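Local coordinates for uncharacterized protein (PDB 4IRT) that is of unknown function but, as a putative neuraminidase with a BNR-repeat-like beta-propeller domain, may act on sialic acid-containing glycans, at residues V7-G12 with I37-N42; T20-N25 with A364-H369; H381-H386 with Q401-L406. One frame throughout, in Å; residues are numbered along the deposited sequence. Where two conformers were deposited one is given.

Contact 1 of 3, residues V7-G12 with I37-N42; sequences VEVGKG and ISYYDN. With EDO (1,2-ethanediol), chain I.
V9 overlaps the end of I37, the two side chains reaching toward each other tip to tip until V9 CG2 stands 3.9 Å from I37 CD1. The contact joins neighbouring sheets of a beta-propeller: strand 5-12, on the outer edge of a three-stranded sheet, lies across from strand 34-40 of the next, four-stranded one. The geometry is that of two packed layers and not of paired strands. The short axes approach to 7.6 Å with their directions 21° apart, and no hydrogen bond runs directly between the segments. The second branch of V9, CG1, is anti to its backbone N (chi1 -180°) and meets Y39 CE1 at 4.0 Å. Here the two side chains slide past each other in opposite directions. V9 touches the CE1 side of the Y39 ring, and K11 O approaches the CE2 side, 3.7 Å from Y39 CE2.

Strand 5-12 is locally distorted, because V9 and G10 both face I403 of strand 401-407, a classic beta bulge. G10 lies beside the phenol, and the absence of a side chain there leaves room for Y39 OH. Farther along, G12 also lets the backbones come close, with its CA 3.6 Å from Y40 O. The polar link is made by solvent. One water donates to K11 O at 2.7 Å and lies 2.8 Å from Y39 OH, tying the hydroxyl to the opposite backbone. A second water reaches K11 O as well, which makes this carbonyl the acceptor for two waters; this second water lies 2.9 Å from both K11 O and N42 N, donating to the oxygen and accepting from the N-H.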
loop_
_atom_site.group_PDB
_atom_site.type_symbol
_atom_site.label_atom_id
_atom_site.label_comp_id
_atom_site.label_asym_id
_atom_site.label_seq_id
_atom_site.Cartn_x
_atom_site.Cartn_y
_atom_site.Cartn_z
ATOM N N VAL A 7 11.379 12.250 13.056
ATOM C CA VAL A 7 12.754 12.237 12.643
ATOM C C VAL A 7 12.841 12.895 11.260
ATOM O O VAL A 7 12.258 12.403 10.276
ATOM C CB VAL A 7 13.281 10.809 12.559
ATOM C CG1 VAL A 7 14.720 10.847 12.088
ATOM C CG2 VAL A 7 13.138 10.123 13.911
ATOM N N GLU A 8 13.512 14.030 11.183
ATOM C CA GLU A 8 13.651 14.692 9.894
ATOM C C GLU A 8 14.453 13.834 8.918
ATOM O O GLU A 8 15.471 13.212 9.298
ATOM C CB GLU A 8 14.324 16.035 10.050
ATOM C CG GLU A 8 13.473 17.105 10.685
ATOM C CD GLU A 8 14.135 18.478 10.646
ATOM O OE1 GLU A 8 15.331 18.554 10.343
ATOM O OE2 GLU A 8 13.450 19.476 10.920
ATOM N N VAL A 9 13.988 13.809 7.664
ATOM C CA VAL A 9 14.718 13.198 6.579
ATOM C C VAL A 9 15.259 14.279 5.640
ATOM O O VAL A 9 16.477 14.576 5.613
ATOM C CB VAL A 9 13.838 12.205 5.789
ATOM C CG1 VAL A 9 14.650 11.588 4.666
ATOM C CG2 VAL A 9 13.255 11.147 6.696
ATOM N N GLY A 10 14.351 14.906 4.904
ATOM C CA GLY A 10 14.703 15.969 3.976
ATOM C C GLY A 10 13.463 16.509 3.279
ATOM O O GLY A 10 12.435 15.881 3.282
ATOM N N LYS A 11 13.575 17.679 2.671
ATOM C CA LYS A 11 12.443 18.265 1.985
ATOM C C LYS A 11 12.187 17.522 0.683
ATOM O O LYS A 11 13.130 17.087 0.005
ATOM C CB LYS A 11 12.687 19.740 1.738
ATOM C CG LYS A 11 12.690 20.522 3.037
ATOM C CD LYS A 11 12.835 22.015 2.839
ATOM C CE LYS A 11 12.623 22.741 4.172
ATOM N NZ LYS A 11 12.695 24.239 4.075
ATOM N N GLY A 12 10.913 17.396 0.344
ATOM C CA GLY A 12 10.499 16.688 -0.857
ATOM C C GLY A 12 9.394 17.411 -1.567
ATOM O O GLY A 12 8.784 18.318 -1.013
ATOM N N ILE A 37 14.536 4.696 2.701
ATOM C CA ILE A 37 13.417 5.542 2.337
ATOM C C ILE A 37 13.609 5.989 0.898
ATOM O O ILE A 37 14.737 5.977 0.371
ATOM C CB ILE A 37 13.325 6.767 3.294
ATOM C CG1 ILE A 37 11.945 7.437 3.212
ATOM C CG2 ILE A 37 14.459 7.752 3.041
ATOM C CD1 ILE A 37 11.759 8.486 4.295
ATOM N N SER A 38 12.522 6.380 0.249
ATOM C CA SER A 38 12.605 6.892 -1.112
ATOM C C SER A 38 11.531 7.947 -1.294
ATOM O O SER A 38 10.450 7.833 -0.727
ATOM C CB SER A 38 12.422 5.758 -2.165
ATOM O OG SER A 38 11.191 5.071 -2.030
ATOM N N TYR A 39 11.854 8.944 -2.103
ATOM C CA TYR A 39 10.937 10.023 -2.423
ATOM C C TYR A 39 11.445 10.793 -3.600
ATOM O O TYR A 39 12.604 10.604 -4.031
ATOM C CB TYR A 39 10.763 10.967 -1.252
ATOM C CG TYR A 39 12.021 11.599 -0.743
ATOM C CD1 TYR A 39 12.778 10.976 0.243
ATOM C CD2 TYR A 39 12.423 12.864 -1.191
ATOM C CE1 TYR A 39 13.923 11.577 0.759
ATOM C CE2 TYR A 39 13.565 13.469 -0.677
ATOM C CZ TYR A 39 14.312 12.789 0.280
ATOM O OH TYR A 39 15.425 13.387 0.808
ATOM N N TYR A 40 10.566 11.642 -4.157
ATOM C CA TYR A 40 10.990 12.616 -5.144
ATOM C C TYR A 40 11.310 13.952 -4.481
ATOM O O TYR A 40 10.516 14.457 -3.673
ATOM C CB TYR A 40 9.896 12.847 -6.157
ATOM C CG TYR A 40 9.517 11.680 -7.047
ATOM C CD1 TYR A 40 10.368 11.243 -8.044
ATOM C CD2 TYR A 40 8.260 11.078 -6.943
ATOM C CE1 TYR A 40 10.021 10.181 -8.859
ATOM C CE2 TYR A 40 7.887 10.021 -7.760
ATOM C CZ TYR A 40 8.767 9.594 -8.753
ATOM O OH TYR A 40 8.437 8.553 -9.605
ATOM N N ASP A 41 12.440 14.528 -4.851
ATOM C CA ASP A 41 12.795 15.862 -4.416
ATOM C C ASP A 41 12.037 16.930 -5.210
ATOM O O ASP A 41 11.273 16.625 -6.116
ATOM C CB ASP A 41 14.321 16.045 -4.385
ATOM C CG ASP A 41 14.952 16.264 -5.747
ATOM O OD1 ASP A 41 14.262 16.497 -6.769
ATOM O OD2 ASP A 41 16.214 16.213 -5.794
ATOM N N ASN A 42 12.202 18.190 -4.836
ATOM C CA ASN A 42 11.417 19.242 -5.467
ATOM C C ASN A 42 11.662 19.426 -6.958
ATOM O O ASN A 42 10.831 20.014 -7.658
ATOM C CB ASN A 42 11.642 20.591 -4.774
ATOM C CG ASN A 42 10.460 21.538 -4.982
ATOM O OD1 ASN A 42 9.304 21.148 -4.802
ATOM N ND2 ASN A 42 10.748 22.770 -5.340
HETATM C C1 EDO I . 8.575 19.321 -10.874
HETATM O O1 EDO I . 7.798 19.986 -11.870
HETATM C C2 EDO I . 9.902 20.030 -10.712
HETATM O O2 EDO I . 9.697 21.142 -9.836
HETATM O O HOH W 1 13.443 18.858 -2.255
HETATM O O HOH W 2 15.692 16.187 0.406
#

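Contact 2 of 3, residues T20-N25 with A364-H369; sequences TTVFRN and AWEPSH
T20 O accepts the backbone N-H of E366 at 2.9 Å, with the donor tilted 33° from the carbonyl plane. E366 CG lies beside its own backbone N, anti to the carbonyl carbon (chi1 -54°). At the end of that side chain OE1 accepts the N-H of V22 at 3.0 Å from above the carboxylate plane, and OE2 forms a salt bridge with R316. V22 CA adds a C-H...O contact to P367 O at 3.4 Å, almost straight at 172°. T20 CG2 touches W365 CD1 at 3.7 Å, the side chains crossing at about a right angle, while W365 NE1 is held by F383 O.

Residues T21 to R24 form a type I turn. Within it T21 OG1 accepts from F23 N at 3.3 Å, an ST turn, and sits over the centre of the F23 ring. A water donates to T21 O and E366 O, 2.8 Å from each, and in one conformer of S368 accepts from its OG, which also bonds S27 OG. Two irregular loops near the middle of the propeller thus supply two direct hydrogen bonds and a shared water to each other's buried polar atoms, with the carboxylate's charge probably balanced in part by R316.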
loop_
_atom_site.group_PDB
_atom_site.type_symbol
_atom_site.label_atom_id
_atom_site.label_comp_id
_atom_site.label_asym_id
_atom_site.label_seq_id
_atom_site.Cartn_x
_atom_site.Cartn_y
_atom_site.Cartn_z
ATOM N N THR A 20 3.142 10.550 -1.119
ATOM C CA THR A 20 2.342 10.204 0.057
ATOM C C THR A 20 0.994 9.522 -0.327
ATOM O O THR A 20 -0.077 9.970 0.069
ATOM C CB THR A 20 2.059 11.473 0.890
ATOM O OG1 THR A 20 1.366 12.444 0.068
ATOM C CG2 THR A 20 3.348 12.089 1.414
ATOM N N THR A 21 1.032 8.472 -1.140
ATOM C CA THR A 21 -0.178 7.712 -1.409
ATOM C C THR A 21 -0.147 6.425 -0.590
ATOM O O THR A 21 0.914 5.960 -0.137
ATOM C CB THR A 21 -0.373 7.349 -2.891
ATOM O OG1 THR A 21 0.422 6.194 -3.210
ATOM C CG2 THR A 21 -0.042 8.543 -3.815
ATOM N N VAL A 22 -1.334 5.868 -0.372
ATOM C CA VAL A 22 -1.505 4.673 0.444
ATOM C C VAL A 22 -0.865 3.460 -0.238
ATOM O O VAL A 22 -0.532 2.484 0.438
ATOM C CB VAL A 22 -3.017 4.432 0.730
ATOM C CG1 VAL A 22 -3.727 3.896 -0.512
ATOM C CG2 VAL A 22 -3.220 3.495 1.892
ATOM N N PHE A 23 -0.633 3.551 -1.548
ATOM C CA PHE A 23 -0.203 2.415 -2.339
ATOM C C PHE A 23 1.303 2.432 -2.675
ATOM O O PHE A 23 1.758 1.692 -3.528
ATOM C CB PHE A 23 -1.067 2.219 -3.588
ATOM C CG PHE A 23 -1.185 3.426 -4.466
ATOM C CD1 PHE A 23 -0.239 3.703 -5.431
ATOM C CD2 PHE A 23 -2.292 4.268 -4.356
ATOM C CE1 PHE A 23 -0.353 4.827 -6.227
ATOM C CE2 PHE A 23 -2.419 5.386 -5.160
ATOM C CZ PHE A 23 -1.447 5.668 -6.093
ATOM N N ARG A 24 2.068 3.239 -1.957
ATOM C CA ARG A 24 3.515 3.099 -1.978
ATOM C C ARG A 24 3.912 1.860 -1.178
ATOM O O ARG A 24 3.744 1.807 0.038
ATOM C CB ARG A 24 4.155 4.369 -1.424
ATOM C CG ARG A 24 3.852 5.604 -2.279
ATOM C CD ARG A 24 4.844 6.767 -2.069
ATOM N NE ARG A 24 6.217 6.341 -2.320
ATOM C CZ ARG A 24 7.330 6.855 -1.791
ATOM N NH1 ARG A 24 7.327 7.974 -1.044
ATOM N NH2 ARG A 24 8.503 6.283 -2.073
ATOM N N ASN A 25 4.421 0.854 -1.872
ATOM C CA ASN A 25 4.724 -0.446 -1.276
ATOM C C ASN A 25 6.128 -0.844 -1.690
ATOM O O ASN A 25 6.288 -1.653 -2.632
ATOM C CB ASN A 25 3.685 -1.491 -1.754
ATOM C CG ASN A 25 2.344 -1.349 -1.020
ATOM O OD1 ASN A 25 2.258 -1.596 0.176
ATOM N ND2 ASN A 25 1.334 -0.924 -1.714
ATOM N N ALA A 364 -3.118 16.464 1.936
ATOM C CA ALA A 364 -3.479 15.341 1.022
ATOM C C ALA A 364 -2.754 14.032 1.311
ATOM O O ALA A 364 -2.975 13.027 0.624
ATOM C CB ALA A 364 -3.221 15.758 -0.408
ATOM N N TRP A 365 -1.873 14.050 2.294
ATOM C CA TRP A 365 -1.138 12.864 2.729
ATOM C C TRP A 365 -2.065 11.659 2.977
ATOM O O TRP A 365 -3.181 11.810 3.512
ATOM C CB TRP A 365 -0.393 13.189 4.026
ATOM C CG TRP A 365 0.292 12.048 4.744
ATOM C CD1 TRP A 365 1.579 11.681 4.587
ATOM C CD2 TRP A 365 -0.235 11.211 5.784
ATOM N NE1 TRP A 365 1.888 10.652 5.409
ATOM C CE2 TRP A 365 0.794 10.339 6.165
ATOM C CE3 TRP A 365 -1.486 11.079 6.396
ATOM C CZ2 TRP A 365 0.634 9.379 7.151
ATOM C CZ3 TRP A 365 -1.645 10.107 7.374
ATOM C CH2 TRP A 365 -0.582 9.291 7.755
ATOM N N GLU A 366 -1.597 10.499 2.513
ATOM C CA GLU A 366 -2.075 9.230 2.971
ATOM C C GLU A 366 -0.937 8.446 3.599
ATOM O O GLU A 366 0.236 8.618 3.238
ATOM C CB GLU A 366 -2.696 8.426 1.838
ATOM C CG GLU A 366 -3.796 9.112 1.047
ATOM C CD GLU A 366 -4.384 8.189 -0.004
ATOM O OE1 GLU A 366 -3.635 7.735 -0.904
ATOM O OE2 GLU A 366 -5.603 7.949 0.042
ATOM N N PRO A 367 -1.260 7.533 4.522
ATOM C CA PRO A 367 -0.198 6.764 5.168
ATOM C C PRO A 367 0.464 5.685 4.340
ATOM O O PRO A 367 -0.187 5.017 3.519
ATOM C CB PRO A 367 -0.903 6.076 6.343
ATOM C CG PRO A 367 -2.362 6.057 5.937
ATOM C CD PRO A 367 -2.595 7.252 5.083
ATOM N N SER A 368 1.787 5.586 4.527
ATOM C CA SER A 368 2.548 4.386 4.187
ATOM C C SER A 368 3.509 4.159 5.370
ATOM O O SER A 368 3.881 5.115 6.091
ATOM C CB SER A 368 3.292 4.512 2.840
ATOM O OG SER A 368 4.094 5.679 2.779
ATOM N N HIS A 369 3.853 2.905 5.622
ATOM C CA HIS A 369 4.628 2.543 6.819
ATOM C C HIS A 369 5.660 1.465 6.539
ATOM O O HIS A 369 5.630 0.789 5.487
ATOM C CB HIS A 369 3.671 2.080 7.941
ATOM C CG HIS A 369 3.183 0.655 7.819
ATOM N ND1 HIS A 369 2.147 0.276 6.999
ATOM C CD2 HIS A 369 3.550 -0.462 8.493
ATOM C CE1 HIS A 369 1.912 -1.019 7.149
ATOM N NE2 HIS A 369 2.758 -1.496 8.044
HETATM O O HOH W 3 2.320 7.381 1.767
#

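Contact 3 of 3, residues H381-H386 with Q401-L406; sequences HLFVQH and QMIYVL
I403 wedges into the dip between F383 and Q385 on the neighbouring strand, CG2 on the ring side and CG1 on the amide side. CG2 lies over one face of the F383 ring, offset toward the rim, 3.6 Å from F383 CZ; measured to the ring centroid it stands 4.0 Å away and 24° off the normal, a CH-pi contact. I403 CG1 lies against the Q385 side chain, 3.4 Å from Q385 CD. Q385 has CG anti to its backbone N (chi1 -175°) and runs on extended, and its NE2 donates to Q401 O at 3.2 Å. An alanine at Q385 would probably leave Q401 O without this amide donor and open a gap beside I403 CG1.

At the far end of the same face V405 CG1 presses on H381 CB at 3.7 Å. On the other face V384 CG2 is the bump, resting 3.7 Å from L406 CB and reaching L406 CD1 as well, two residues beyond its direct partner Y404. The Y404 ring turns its edge to V384 O.

Beneath these fittings the backbones pair in antiparallel register. L382 and L406 exchange two hydrogen bonds, as do V384 and Y404, the straightest being Y404 N to V384 O at 2.8 Å (173°). At the H386 end a water spans H386 N and M402 O. Strand 401-407 carries strand 5-12 along its other edge, so C-terminal and N-terminal strands share one sheet, the arrangement typical of the closing, "velcro" blade of a beta-propeller.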
loop_
_atom_site.group_PDB
_atom_site.type_symbol
_atom_site.label_atom_id
_atom_site.label_comp_id
_atom_site.label_asym_id
_atom_site.label_seq_id
_atom_site.Cartn_x
_atom_site.Cartn_y
_atom_site.Cartn_z
ATOM N N HIS A 381 6.646 2.807 12.184
ATOM C CA HIS A 381 7.259 4.005 11.624
ATOM C C HIS A 381 6.483 4.357 10.384
ATOM O O HIS A 381 6.231 3.490 9.528
ATOM C CB HIS A 381 8.722 3.759 11.286
ATOM C CG HIS A 381 9.621 3.676 12.486
ATOM N ND1 HIS A 381 10.992 3.733 12.374
ATOM C CD2 HIS A 381 9.360 3.527 13.814
ATOM C CE1 HIS A 381 11.542 3.623 13.575
ATOM N NE2 HIS A 381 10.574 3.490 14.468
ATOM N N LEU A 382 6.077 5.617 10.327
ATOM C CA LEU A 382 5.307 6.164 9.222
ATOM C C LEU A 382 6.114 7.175 8.416
ATOM O O LEU A 382 6.843 8.023 8.975
ATOM C CB LEU A 382 4.048 6.850 9.769
ATOM C CG LEU A 382 3.057 6.023 10.577
ATOM C CD1 LEU A 382 2.000 6.888 11.247
ATOM C CD2 LEU A 382 2.388 5.029 9.644
ATOM N N PHE A 383 5.912 7.126 7.099
ATOM C CA PHE A 383 6.351 8.153 6.158
ATOM C C PHE A 383 5.372 9.322 6.254
ATOM O O PHE A 383 4.199 9.198 5.887
ATOM C CB PHE A 383 6.370 7.586 4.721
ATOM C CG PHE A 383 6.977 8.523 3.670
ATOM C CD1 PHE A 383 6.311 9.689 3.266
ATOM C CD2 PHE A 383 8.204 8.244 3.081
ATOM C CE1 PHE A 383 6.865 10.558 2.303
ATOM C CE2 PHE A 383 8.745 9.089 2.118
ATOM C CZ PHE A 383 8.092 10.265 1.726
ATOM N N VAL A 384 5.847 10.465 6.723
ATOM C CA VAL A 384 4.976 11.618 6.983
ATOM C C VAL A 384 5.528 12.851 6.252
ATOM O O VAL A 384 6.672 13.219 6.431
ATOM C CB VAL A 384 4.876 11.879 8.488
ATOM C CG1 VAL A 384 4.120 13.169 8.779
ATOM C CG2 VAL A 384 4.160 10.712 9.157
ATOM N N GLN A 385 4.672 13.492 5.464
ATOM C CA GLN A 385 5.018 14.699 4.711
ATOM C C GLN A 385 3.714 15.399 4.345
ATOM O O GLN A 385 2.776 14.760 3.883
ATOM C CB GLN A 385 5.734 14.344 3.410
ATOM C CG GLN A 385 6.208 15.552 2.664
ATOM C CD GLN A 385 6.613 15.294 1.251
ATOM O OE1 GLN A 385 6.321 14.252 0.671
ATOM N NE2 GLN A 385 7.300 16.265 0.672
ATOM N N HIS A 386 3.671 16.702 4.576
ATOM C CA HIS A 386 2.560 17.529 4.087
ATOM C C HIS A 386 2.634 17.611 2.557
ATOM O O HIS A 386 3.656 18.018 2.020
ATOM C CB HIS A 386 2.715 18.930 4.653
ATOM C CG HIS A 386 1.666 19.878 4.178
ATOM N ND1 HIS A 386 0.591 20.242 4.954
ATOM C CD2 HIS A 386 1.517 20.516 2.996
ATOM C CE1 HIS A 386 -0.167 21.093 4.274
ATOM N NE2 HIS A 386 0.384 21.288 3.087
ATOM N N GLN A 401 7.977 20.471 1.320
ATOM C CA GLN A 401 7.789 20.300 2.762
ATOM C C GLN A 401 8.651 19.142 3.301
ATOM O O GLN A 401 8.993 18.161 2.583
ATOM C CB GLN A 401 6.291 20.076 3.101
ATOM C CG GLN A 401 5.355 21.173 2.571
ATOM C CD GLN A 401 5.629 22.548 3.186
ATOM O OE1 GLN A 401 6.016 23.540 2.488
ATOM N NE2 GLN A 401 5.508 22.613 4.480
HETATM N N MSE A 402 9.006 19.245 4.572
HETATM C CA MSE A 402 9.893 18.248 5.195
HETATM C C MSE A 402 9.249 16.900 5.219
HETATM O O MSE A 402 8.083 16.779 5.557
HETATM C CB MSE A 402 10.174 18.718 6.616
HETATM C CG MSE A 402 11.039 17.781 7.428
HETATM SE SE MSE A 402 12.815 17.581 6.694
HETATM C CE MSE A 402 13.437 19.397 7.084
ATOM N N ILE A 403 10.022 15.879 4.850
ATOM C CA ILE A 403 9.641 14.471 5.036
ATOM C C ILE A 403 10.210 14.020 6.378
ATOM O O ILE A 403 11.372 14.337 6.737
ATOM C CB ILE A 403 10.174 13.582 3.917
ATOM C CG1 ILE A 403 9.483 13.943 2.588
ATOM C CG2 ILE A 403 9.951 12.119 4.223
ATOM C CD1 ILE A 403 10.271 13.471 1.377
ATOM N N TYR A 404 9.368 13.346 7.142
ATOM C CA TYR A 404 9.777 12.747 8.423
ATOM C C TYR A 404 9.533 11.264 8.447
ATOM O O TYR A 404 8.622 10.756 7.760
ATOM C CB TYR A 404 8.931 13.299 9.553
ATOM C CG TYR A 404 8.889 14.801 9.667
ATOM C CD1 TYR A 404 7.941 15.541 8.979
ATOM C CD2 TYR A 404 9.772 15.475 10.498
ATOM C CE1 TYR A 404 7.900 16.931 9.097
ATOM C CE2 TYR A 404 9.736 16.854 10.641
ATOM C CZ TYR A 404 8.786 17.573 9.941
ATOM O OH TYR A 404 8.763 18.935 10.065
ATOM N N VAL A 405 10.278 10.559 9.293
ATOM C CA VAL A 405 9.785 9.283 9.768
ATOM C C VAL A 405 9.174 9.532 11.146
ATOM O O VAL A 405 9.854 10.023 12.071
ATOM C CB VAL A 405 10.893 8.215 9.812
ATOM C CG1 VAL A 405 10.370 6.945 10.463
ATOM C CG2 VAL A 405 11.417 7.949 8.417
ATOM N N LEU A 406 7.896 9.221 11.271
ATOM C CA LEU A 406 7.220 9.341 12.531
ATOM C C LEU A 406 7.320 8.004 13.251
ATOM O O LEU A 406 6.774 6.962 12.793
ATOM C CB LEU A 406 5.772 9.781 12.310
ATOM C CG LEU A 406 5.006 10.300 13.538
ATOM C CD1 LEU A 406 3.693 10.937 13.107
ATOM C CD2 LEU A 406 4.711 9.180 14.515
HETATM O O HOH W 4 5.714 18.038 6.036
#

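From the N terminus, strand 5-12 comes first, and contact 1 closes a 24-residue span by setting it against strand 34-40. Segment 20-25 lies inside that span yet finds its partner at 364-369, so contact 2 crosses contact 1 and closes a span of 338 residues. Contact 3 follows both in series, closing a 14-residue connection, partly unmodelled, between strands 381-385 and 401-407. The three adjoin: R24 NH2 of contact 2 probably bonds S38 O of contact 1, S368 O meets F383 N of contact 3, and strands 5-12 and 401-407 are sheet neighbours. Together they tie the closing blade to the next one and to the central loops.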